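Local coordinates for protein 5-carboxyvanillate decarboxylase (Sphingomonas paucimobilis, PDB 4L6D) that probably catalyses the decarboxylation of 5-carboxyvanillate to vanillate, as a manganese-binding enzyme of the amidohydrolase fold, at residues Thr26-Leu31 with Val81-Ala86; Glu130-Gln135 with Ser167-Tyr172; Phe234-Leu239 with Glu285-Glu290. All blocks are in the same frame, centred on the assembly; numbering follows the deposited sequence. Where two conformers were deposited one is given.

How the contacts relate
The three contacts follow one another along the chain without touching. Contacts 1 and 3 lie on opposite sides of its centre, their centres about 35 Å apart. Contact 1 joins two loops; the M83 side chain is about 10 Å from a bound vanillate and about 12 Å from the side chain of the manganese ligand H174. Contact 2, centred about 25 Å from contact 1, packs the end of helix 122-134 against the turn between helix 158-167 and strand 171-174. Contact 3, about 27 Å from contact 2 between centres, lines a separate vanillate pocket made by L236, W237, D240, S260, R264 and V286, away from the manganese site.

Contact 1 of 3, residues Thr26-Leu31 with Val81-Ala86; sequences TDDASL and VQMFDA
The methyl CE of M83 rests on a carboxylate oxygen, 3.4 Å from D28 OD2, and that same oxygen is tied by a water to the methionine's own backbone. The two loops belong to the TIM-barrel-like amidohydrolase fold: 26-31 links helix 14-23 to helix 33-40. The other loop, 81-86, leads from strand 71-76 into helix 86-106. The water gives one proton to D28 OD2 at 2.7 Å and the other to M83 O at 2.9 Å, so it spans the gap between the loops beside the methionine side chain. OD2 is also hydrogen-bonded to H23 NE2, at the end of helix 14-23. The other oxygen turns back on its own loop: D28 OD1 accepts from S30 N at 2.8 Å, closing an Asx turn. This bond is fairly straight at 166°, but the N-H arrives from above the carboxylate plane, about 40° out of it. Both oxygens of D28 are therefore engaged, which fixes the rotation of the group. With an alanine here, S30 N and H23 NE2 would probably be left without their acceptor, and the bridging water would be held from the M83 side alone. M83 reaches across with an extended chain that bends at its last torsion (chi3 76°), bringing CE against D28 and S30 together, while M33 and V36 of helix 33-40 pack on the same side chain. The 81-84 backbone is a type I beta turn, closed by a weak bond from F84 N to V81 O, and M83 occupies its third position. S30 completes the seat for the methyl with CB 3.7 Å from M83 CE, and its OG, which caps D32 N at the approach to helix 33-40, stands 3.8 Å from M83 CE.

Contact 2 of 3, residues Glu130-Gln135 with Ser167-Tyr172; sequences ERVATQ and SGLALY
Two outer helices of the barrel meet near their C-terminal ends, where helix 122-134 lies beside the turn that carries helix 158-167 into strand 171-174. A133 is the centre of the contact: its CB lies 3.8 Å from S167 CB and 3.7 Å from L169 CD1. The leucine comes in with this one methyl, which also meets V132 CG1 at 3.9 Å, so CD1 sits over adjoining residues of the helix. L169 gets there with its CG beside the backbone N (chi1 -63°) and the rest of the chain extended. The turn is shaped by G168, whose positive phi of 82° would press a CB against the carbonyl O of S167. An ST turn braces it: S167 OG accepts from L169 N at 3.0 Å, and the serine is also hydrogen-bonded to I164 O one turn back in its helix. OG is thus occupied along its own chain, and it is the CB of the serine that faces A133. The small alanine lets the two backbones come close, with A133 CA and S167 CA 6.1 Å apart. Beneath this apolar patch, V132 and L169 both pack on L141 of strand 140-144, whose backbone pairs with A170 and Y172. R131 forms a salt bridge with D98 of helix 86-106, while on the side of the turn R333 touches L169 and hydrogen-bonds to S167 O.

Contact 3 of 3, residues Phe234-Leu239 with Glu285-Glu290; sequences FWLWRL and EVLGPE. With VNL (4-hydroxy-3-methoxybenzoate), chain L.
L236, in the first turn of helix 236-249, faces V286 and L287 in the last turn of helix 277-287, which ends as G288 turns away with a phi of 95°. The leucine reaches over with CD1, its chain extended (chi2 179°), and meets L287 CD2 at 3.9 Å and V286 CG2 at 4.2 Å. The L287 side chain stands at about a right angle to it, and F263 of helix 259-266 packs against both leucines. These are helices of the eight-stranded amidohydrolase barrel, and here they line a pocket for a bound vanillate. L236 CB is 3.8 Å from ligand atom CO1, W237 CA is 3.5 Å from CM1, and the indole comes to the ring with its edge, CD1 lying 3.6 Å from CO2. W237 CG is anti to the backbone N (chi1 -166°), which carries the indole alongside the ligand. Across the pocket, V286 CG1 lies 3.7 Å from carboxylate oxygen O1, a methyl against a charged oxygen, while V286 O accepts from R264 NE. Next to the pocket the dimer partner begins: F234 meets F234 of the second subunit, and W235 meets W196 of that subunit edge-to-face.

Contact 1 of 3, residues Thr26-Leu31 with Val81-Ala86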
loop_
_atom_site.group_PDB
_atom_site.type_symbol
_atom_site.label_atom_id
_atom_site.label_comp_id
_atom_site.label_asym_id
_atom_site.label_seq_id
_atom_site.Cartn_x
_atom_site.Cartn_y
_atom_site.Cartn_z
ATOM N N THR A 26 -16.307 -26.717 0.268
ATOM C CA THR A 26 -15.222 -27.318 1.043
ATOM C C THR A 26 -14.795 -26.454 2.223
ATOM O O THR A 26 -15.273 -25.327 2.389
ATOM C CB THR A 26 -13.985 -27.611 0.182
ATOM O OG1 THR A 26 -13.379 -26.379 -0.224
ATOM C CG2 THR A 26 -14.372 -28.434 -1.046
ATOM N N ASP A 27 -13.886 -27.000 3.028
ATOM C CA ASP A 27 -13.428 -26.360 4.251
ATOM C C ASP A 27 -12.197 -25.488 4.048
ATOM O O ASP A 27 -11.528 -25.126 5.015
ATOM C CB ASP A 27 -13.141 -27.422 5.330
ATOM C CG ASP A 27 -11.969 -28.328 4.975
ATOM O OD1 ASP A 27 -11.579 -28.376 3.788
ATOM O OD2 ASP A 27 -11.436 -29.002 5.887
ATOM N N ASP A 28 -11.916 -25.137 2.794
ATOM C CA ASP A 28 -10.772 -24.295 2.452
ATOM C C ASP A 28 -10.774 -23.015 3.302
ATOM O O ASP A 28 -11.793 -22.332 3.402
ATOM C CB ASP A 28 -10.831 -23.943 0.964
ATOM C CG ASP A 28 -9.532 -23.364 0.440
ATOM O OD1 ASP A 28 -8.737 -22.792 1.218
ATOM O OD2 ASP A 28 -9.311 -23.475 -0.781
ATOM N N ALA A 29 -9.640 -22.704 3.926
ATOM C CA ALA A 29 -9.550 -21.526 4.793
ATOM C C ALA A 29 -9.047 -20.281 4.069
ATOM O O ALA A 29 -8.919 -19.216 4.681
ATOM C CB ALA A 29 -8.670 -21.819 6.007
ATOM N N SER A 30 -8.736 -20.413 2.782
ATOM C CA SER A 30 -8.272 -19.273 1.990
ATOM C C SER A 30 -9.253 -18.112 2.085
ATOM O O SER A 30 -10.459 -18.319 2.047
ATOM C CB SER A 30 -8.107 -19.668 0.523
ATOM O OG SER A 30 -7.760 -18.533 -0.262
ATOM N N LEU A 31 -8.734 -16.890 2.192
ATOM C CA LEU A 31 -9.591 -15.716 2.283
ATOM C C LEU A 31 -10.406 -15.508 1.003
ATOM O O LEU A 31 -11.428 -14.828 1.023
ATOM C CB LEU A 31 -8.777 -14.465 2.634
ATOM C CG LEU A 31 -9.555 -13.208 3.039
ATOM C CD1 LEU A 31 -10.304 -13.399 4.337
ATOM C CD2 LEU A 31 -8.585 -12.049 3.162
ATOM N N VAL A 81 -7.599 -20.615 -11.698
ATOM C CA VAL A 81 -7.557 -22.039 -11.385
ATOM C C VAL A 81 -6.645 -22.333 -10.206
ATOM O O VAL A 81 -6.327 -23.490 -9.927
ATOM C CB VAL A 81 -7.085 -22.894 -12.598
ATOM C CG1 VAL A 81 -8.019 -22.693 -13.793
ATOM C CG2 VAL A 81 -5.637 -22.570 -12.970
ATOM N N GLN A 82 -6.248 -21.279 -9.505
ATOM C CA GLN A 82 -5.212 -21.392 -8.484
ATOM C C GLN A 82 -5.645 -22.006 -7.161
ATOM O O GLN A 82 -4.795 -22.392 -6.364
ATOM C CB GLN A 82 -4.564 -20.032 -8.248
ATOM C CG GLN A 82 -3.737 -19.562 -9.431
ATOM C CD GLN A 82 -3.575 -18.066 -9.425
ATOM O OE1 GLN A 82 -4.212 -17.356 -10.210
ATOM N NE2 GLN A 82 -2.723 -17.571 -8.529
ATOM N N MET A 83 -6.951 -22.107 -6.919
ATOM C CA MET A 83 -7.410 -22.717 -5.669
ATOM C C MET A 83 -7.484 -24.244 -5.706
ATOM O O MET A 83 -7.602 -24.882 -4.663
ATOM C CB MET A 83 -8.769 -22.167 -5.241
ATOM C CG MET A 83 -8.771 -20.668 -5.030
ATOM S SD MET A 83 -10.271 -20.089 -4.236
ATOM C CE MET A 83 -9.967 -20.598 -2.542
ATOM N N PHE A 84 -7.428 -24.823 -6.903
ATOM C CA PHE A 84 -7.606 -26.260 -7.079
ATOM C C PHE A 84 -6.313 -27.035 -6.828
ATOM O O PHE A 84 -5.227 -26.457 -6.779
ATOM C CB PHE A 84 -8.110 -26.553 -8.500
ATOM C CG PHE A 84 -9.329 -25.758 -8.893
ATOM C CD1 PHE A 84 -10.454 -25.746 -8.090
ATOM C CD2 PHE A 84 -9.344 -25.015 -10.064
ATOM C CE1 PHE A 84 -11.571 -25.012 -8.449
ATOM C CE2 PHE A 84 -10.463 -24.278 -10.425
ATOM C CZ PHE A 84 -11.579 -24.279 -9.613
ATOM N N ASP A 85 -6.416 -28.352 -6.689
ATOM C CA ASP A 85 -5.204 -29.161 -6.646
ATOM C C ASP A 85 -4.484 -29.068 -7.991
ATOM O O ASP A 85 -5.048 -28.570 -8.972
ATOM C CB ASP A 85 -5.503 -30.613 -6.275
ATOM C CG ASP A 85 -6.453 -31.285 -7.246
ATOM O OD1 ASP A 85 -6.113 -31.402 -8.439
ATOM O OD2 ASP A 85 -7.536 -31.726 -6.807
ATOM N N ALA A 86 -3.241 -29.532 -8.035
ATOM C CA ALA A 86 -2.410 -29.351 -9.228
ATOM C C ALA A 86 -3.010 -29.947 -10.507
ATOM O O ALA A 86 -3.058 -29.270 -11.533
ATOM C CB ALA A 86 -1.011 -29.901 -8.986
HETATM O O HOH W 1 -7.042 -23.340 -2.242
#

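Contact 2 of 3, residues Glu130-Gln135 with Ser167-Tyr172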
loop_
_atom_site.group_PDB
_atom_site.type_symbol
_atom_site.label_atom_id
_atom_site.label_comp_id
_atom_site.label_asym_id
_atom_site.label_seq_id
_atom_site.Cartn_x
_atom_site.Cartn_y
_atom_site.Cartn_z
ATOM N N GLU A 130 3.854 -22.030 -23.142
ATOM C CA GLU A 130 4.358 -22.128 -24.505
ATOM C C GLU A 130 3.218 -22.365 -25.491
ATOM O O GLU A 130 3.189 -21.759 -26.561
ATOM C CB GLU A 130 5.407 -23.234 -24.625
ATOM C CG GLU A 130 5.867 -23.475 -26.058
ATOM C CD GLU A 130 7.001 -24.471 -26.157
ATOM O OE1 GLU A 130 7.330 -24.867 -27.291
ATOM O OE2 GLU A 130 7.566 -24.854 -25.109
ATOM N N ARG A 131 2.267 -23.226 -25.129
ATOM C CA ARG A 131 1.132 -23.499 -26.012
ATOM C C ARG A 131 0.264 -22.251 -26.216
ATOM O O ARG A 131 -0.190 -21.982 -27.332
ATOM C CB ARG A 131 0.292 -24.670 -25.471
ATOM C CG ARG A 131 -0.767 -25.180 -26.441
ATOM C CD ARG A 131 -1.600 -26.320 -25.846
ATOM N NE ARG A 131 -2.564 -25.828 -24.869
ATOM C CZ ARG A 131 -3.840 -25.572 -25.136
ATOM N NH1 ARG A 131 -4.633 -25.121 -24.174
ATOM N NH2 ARG A 131 -4.333 -25.779 -26.351
ATOM N N VAL A 132 0.038 -21.502 -25.140
ATOM C CA VAL A 132 -0.728 -20.260 -25.206
ATOM C C VAL A 132 -0.090 -19.282 -26.193
ATOM O O VAL A 132 -0.780 -18.675 -27.016
ATOM C CB VAL A 132 -0.848 -19.621 -23.793
ATOM C CG1 VAL A 132 -1.312 -18.177 -23.869
ATOM C CG2 VAL A 132 -1.788 -20.452 -22.918
ATOM N N ALA A 133 1.234 -19.171 -26.125
ATOM C CA ALA A 133 1.976 -18.236 -26.957
ATOM C C ALA A 133 2.041 -18.663 -28.418
ATOM O O ALA A 133 1.787 -17.851 -29.307
ATOM C CB ALA A 133 3.388 -18.038 -26.397
ATOM N N THR A 134 2.363 -19.932 -28.665
ATOM C CA THR A 134 2.711 -20.367 -30.014
ATOM C C THR A 134 1.603 -21.068 -30.782
ATOM O O THR A 134 1.596 -21.027 -32.013
ATOM C CB THR A 134 3.954 -21.279 -30.013
ATOM O OG1 THR A 134 3.646 -22.522 -29.373
ATOM C CG2 THR A 134 5.094 -20.614 -29.286
ATOM N N GLN A 135 0.680 -21.713 -30.073
ATOM C CA GLN A 135 -0.370 -22.472 -30.742
ATOM C C GLN A 135 -1.703 -21.727 -30.701
ATOM O O GLN A 135 -2.345 -21.549 -31.743
ATOM C CB GLN A 135 -0.494 -23.876 -30.143
ATOM C CG GLN A 135 0.816 -24.678 -30.155
ATOM C CD GLN A 135 1.477 -24.745 -31.526
ATOM O OE1 GLN A 135 2.675 -24.490 -31.661
ATOM N NE2 GLN A 135 0.703 -25.094 -32.547
ATOM N N SER A 167 8.550 -16.770 -23.837
ATOM C CA SER A 167 7.378 -16.663 -24.705
ATOM C C SER A 167 7.205 -15.270 -25.279
ATOM O O SER A 167 6.583 -15.103 -26.323
ATOM C CB SER A 167 6.100 -17.039 -23.951
ATOM O OG SER A 167 5.727 -16.012 -23.036
ATOM N N GLY A 168 7.708 -14.263 -24.568
ATOM C CA GLY A 168 7.497 -12.878 -24.952
ATOM C C GLY A 168 6.149 -12.312 -24.514
ATOM O O GLY A 168 5.863 -11.134 -24.750
ATOM N N LEU A 169 5.322 -13.133 -23.878
ATOM C CA LEU A 169 4.013 -12.676 -23.386
ATOM C C LEU A 169 4.128 -11.878 -22.097
ATOM O O LEU A 169 4.832 -12.278 -21.160
ATOM C CB LEU A 169 3.083 -13.868 -23.137
ATOM C CG LEU A 169 2.707 -14.707 -24.364
ATOM C CD1 LEU A 169 1.774 -15.820 -23.947
ATOM C CD2 LEU A 169 2.063 -13.835 -25.441
ATOM N N ALA A 170 3.401 -10.767 -22.034
ATOM C CA ALA A 170 3.279 -10.016 -20.797
ATOM C C ALA A 170 2.386 -10.774 -19.811
ATOM O O ALA A 170 1.402 -11.396 -20.215
ATOM C CB ALA A 170 2.717 -8.632 -21.077
ATOM N N LEU A 171 2.746 -10.737 -18.529
ATOM C CA LEU A 171 1.936 -11.364 -17.485
ATOM C C LEU A 171 1.213 -10.313 -16.660
ATOM O O LEU A 171 1.842 -9.499 -15.983
ATOM C CB LEU A 171 2.813 -12.212 -16.567
ATOM C CG LEU A 171 2.095 -12.798 -15.344
ATOM C CD1 LEU A 171 1.056 -13.848 -15.752
ATOM C CD2 LEU A 171 3.107 -13.408 -14.390
ATOM N N TYR A 172 -0.115 -10.333 -16.720
ATOM C CA TYR A 172 -0.932 -9.478 -15.871
ATOM C C TYR A 172 -1.055 -10.178 -14.529
ATOM O O TYR A 172 -1.608 -11.276 -14.455
ATOM C CB TYR A 172 -2.314 -9.301 -16.510
ATOM C CG TYR A 172 -3.068 -8.046 -16.109
ATOM C CD1 TYR A 172 -3.321 -7.751 -14.772
ATOM C CD2 TYR A 172 -3.545 -7.167 -17.081
ATOM C CE1 TYR A 172 -4.030 -6.615 -14.411
ATOM C CE2 TYR A 172 -4.249 -6.030 -16.739
ATOM C CZ TYR A 172 -4.478 -5.753 -15.403
ATOM O OH TYR A 172 -5.175 -4.620 -15.082
#

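Contact 3 of 3, residues Phe234-Leu239 with Glu285-Glu290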
loop_
_atom_site.group_PDB
_atom_site.type_symbol
_atom_site.label_atom_id
_atom_site.label_comp_id
_atom_site.label_asym_id
_atom_site.label_seq_id
_atom_site.Cartn_x
_atom_site.Cartn_y
_atom_site.Cartn_z
ATOM N N PHE A 234 3.439 5.124 -6.476
ATOM C CA PHE A 234 3.483 6.177 -5.467
ATOM C C PHE A 234 4.681 6.000 -4.549
ATOM O O PHE A 234 5.198 6.980 -4.006
ATOM C CB PHE A 234 2.183 6.191 -4.643
ATOM C CG PHE A 234 1.904 7.505 -3.961
ATOM C CD1 PHE A 234 1.624 8.632 -4.716
ATOM C CD2 PHE A 234 1.888 7.610 -2.577
ATOM C CE1 PHE A 234 1.350 9.851 -4.115
ATOM C CE2 PHE A 234 1.605 8.835 -1.957
ATOM C CZ PHE A 234 1.335 9.953 -2.732
ATOM N N TRP A 235 5.116 4.746 -4.388
ATOM C CA TRP A 235 6.174 4.391 -3.428
ATOM C C TRP A 235 7.596 4.356 -3.999
ATOM O O TRP A 235 8.531 3.974 -3.290
ATOM C CB TRP A 235 5.902 3.015 -2.816
ATOM C CG TRP A 235 4.732 2.899 -1.869
ATOM C CD1 TRP A 235 3.502 2.350 -2.131
ATOM C CD2 TRP A 235 4.708 3.284 -0.486
ATOM N NE1 TRP A 235 2.718 2.389 -1.004
ATOM C CE2 TRP A 235 3.435 2.942 0.023
ATOM C CE3 TRP A 235 5.639 3.881 0.369
ATOM C CZ2 TRP A 235 3.062 3.193 1.340
ATOM C CZ3 TRP A 235 5.263 4.135 1.690
ATOM C CH2 TRP A 235 3.984 3.784 2.159
ATOM N N LEU A 236 7.770 4.706 -5.273
ATOM C CA LEU A 236 9.062 4.508 -5.943
ATOM C C LEU A 236 10.252 5.162 -5.247
ATOM O O LEU A 236 11.314 4.554 -5.123
ATOM C CB LEU A 236 8.998 5.002 -7.396
ATOM C CG LEU A 236 8.002 4.266 -8.302
ATOM C CD1 LEU A 236 8.027 4.864 -9.704
ATOM C CD2 LEU A 236 8.256 2.752 -8.346
ATOM N N TRP A 237 10.088 6.407 -4.815
ATOM C CA TRP A 237 11.225 7.103 -4.207
ATOM C C TRP A 237 11.710 6.404 -2.925
ATOM O O TRP A 237 12.911 6.206 -2.721
ATOM C CB TRP A 237 10.903 8.588 -3.960
ATOM C CG TRP A 237 12.129 9.388 -3.653
ATOM C CD1 TRP A 237 12.918 10.057 -4.546
ATOM C CD2 TRP A 237 12.737 9.564 -2.372
ATOM N NE1 TRP A 237 13.972 10.648 -3.894
ATOM C CE2 TRP A 237 13.885 10.365 -2.556
ATOM C CE3 TRP A 237 12.421 9.130 -1.082
ATOM C CZ2 TRP A 237 14.719 10.735 -1.501
ATOM C CZ3 TRP A 237 13.246 9.502 -0.035
ATOM C CH2 TRP A 237 14.386 10.291 -0.250
ATOM N N ARG A 238 10.764 6.016 -2.080
ATOM C CA ARG A 238 11.070 5.351 -0.816
ATOM C C ARG A 238 11.632 3.946 -1.016
ATOM O O ARG A 238 12.550 3.541 -0.310
ATOM C CB ARG A 238 9.800 5.305 0.032
ATOM C CG ARG A 238 9.932 4.707 1.435
ATOM C CD ARG A 238 8.894 5.394 2.299
ATOM N NE ARG A 238 8.662 4.842 3.635
ATOM C CZ ARG A 238 9.404 5.112 4.704
ATOM N NH1 ARG A 238 10.508 5.848 4.598
ATOM N NH2 ARG A 238 9.062 4.608 5.889
ATOM N N LEU A 239 11.085 3.204 -1.979
ATOM C CA LEU A 239 11.649 1.901 -2.325
ATOM C C LEU A 239 13.122 2.052 -2.702
ATOM O O LEU A 239 13.964 1.275 -2.253
ATOM C CB LEU A 239 10.868 1.267 -3.481
ATOM C CG LEU A 239 9.497 0.684 -3.115
ATOM C CD1 LEU A 239 8.686 0.451 -4.375
ATOM C CD2 LEU A 239 9.664 -0.622 -2.343
ATOM N N GLU A 285 3.562 10.833 -15.206
ATOM C CA GLU A 285 4.763 11.603 -14.896
ATOM C C GLU A 285 5.941 10.767 -14.395
ATOM O O GLU A 285 7.093 11.023 -14.778
ATOM C CB GLU A 285 4.458 12.711 -13.880
ATOM C CG GLU A 285 5.689 13.530 -13.538
ATOM C CD GLU A 285 5.441 14.610 -12.506
ATOM O OE1 GLU A 285 4.271 14.848 -12.144
ATOM O OE2 GLU A 285 6.433 15.223 -12.057
ATOM N N VAL A 286 5.671 9.792 -13.526
ATOM C CA VAL A 286 6.747 9.000 -12.936
ATOM C C VAL A 286 7.091 7.730 -13.717
ATOM O O VAL A 286 8.205 7.228 -13.593
ATOM C CB VAL A 286 6.507 8.664 -11.440
ATOM C CG1 VAL A 286 6.272 9.943 -10.644
ATOM C CG2 VAL A 286 5.348 7.686 -11.268
ATOM N N LEU A 287 6.148 7.207 -14.500
ATOM C CA LEU A 287 6.406 5.990 -15.277
ATOM C C LEU A 287 6.654 6.231 -16.753
ATOM O O LEU A 287 7.268 5.391 -17.429
ATOM C CB LEU A 287 5.242 5.002 -15.157
ATOM C CG LEU A 287 4.775 4.636 -13.752
ATOM C CD1 LEU A 287 3.590 3.687 -13.861
ATOM C CD2 LEU A 287 5.903 4.002 -12.919
ATOM N N GLY A 288 6.187 7.365 -17.260
ATOM C CA GLY A 288 6.211 7.612 -18.689
ATOM C C GLY A 288 4.873 7.224 -19.294
ATOM O O GLY A 288 4.238 6.273 -18.840
ATOM N N PRO A 289 4.429 7.967 -20.319
ATOM C CA PRO A 289 3.125 7.696 -20.934
ATOM C C PRO A 289 3.025 6.320 -21.612
ATOM O O PRO A 289 1.911 5.838 -21.777
ATOM C CB PRO A 289 2.977 8.832 -21.952
ATOM C CG PRO A 289 4.404 9.267 -22.250
ATOM C CD PRO A 289 5.105 9.123 -20.929
ATOM N N GLU A 290 4.144 5.700 -21.981
ATOM C CA GLU A 290 4.113 4.371 -22.598
ATOM C C GLU A 290 3.757 3.261 -21.611
ATOM O O GLU A 290 3.461 2.151 -22.029
ATOM C CB GLU A 290 5.458 4.049 -23.251
ATOM C CG GLU A 290 5.766 4.866 -24.475
ATOM C CD GLU A 290 7.224 4.740 -24.875
ATOM O OE1 GLU A 290 8.093 5.226 -24.117
ATOM O OE2 GLU A 290 7.497 4.140 -25.936
HETATM C C1 VNL L . 11.711 9.262 -8.004
HETATM C CO1 VNL L . 11.493 7.907 -7.696
HETATM C CO2 VNL L . 13.011 9.804 -8.103
HETATM C CM1 VNL L . 12.580 7.044 -7.472
HETATM C CM2 VNL L . 14.108 8.971 -7.882
HETATM O OM VNL L . 15.416 9.380 -7.950
HETATM C CZ VNL L . 13.884 7.552 -7.554
HETATM C CC VNL L . 10.532 10.160 -8.242
HETATM C CV VNL L . 15.740 10.739 -8.292
HETATM O O1 VNL L . 9.513 9.721 -8.849
HETATM O O2 VNL L . 10.620 11.340 -7.815
HETATM O O3 VNL L . 15.007 6.820 -7.245
#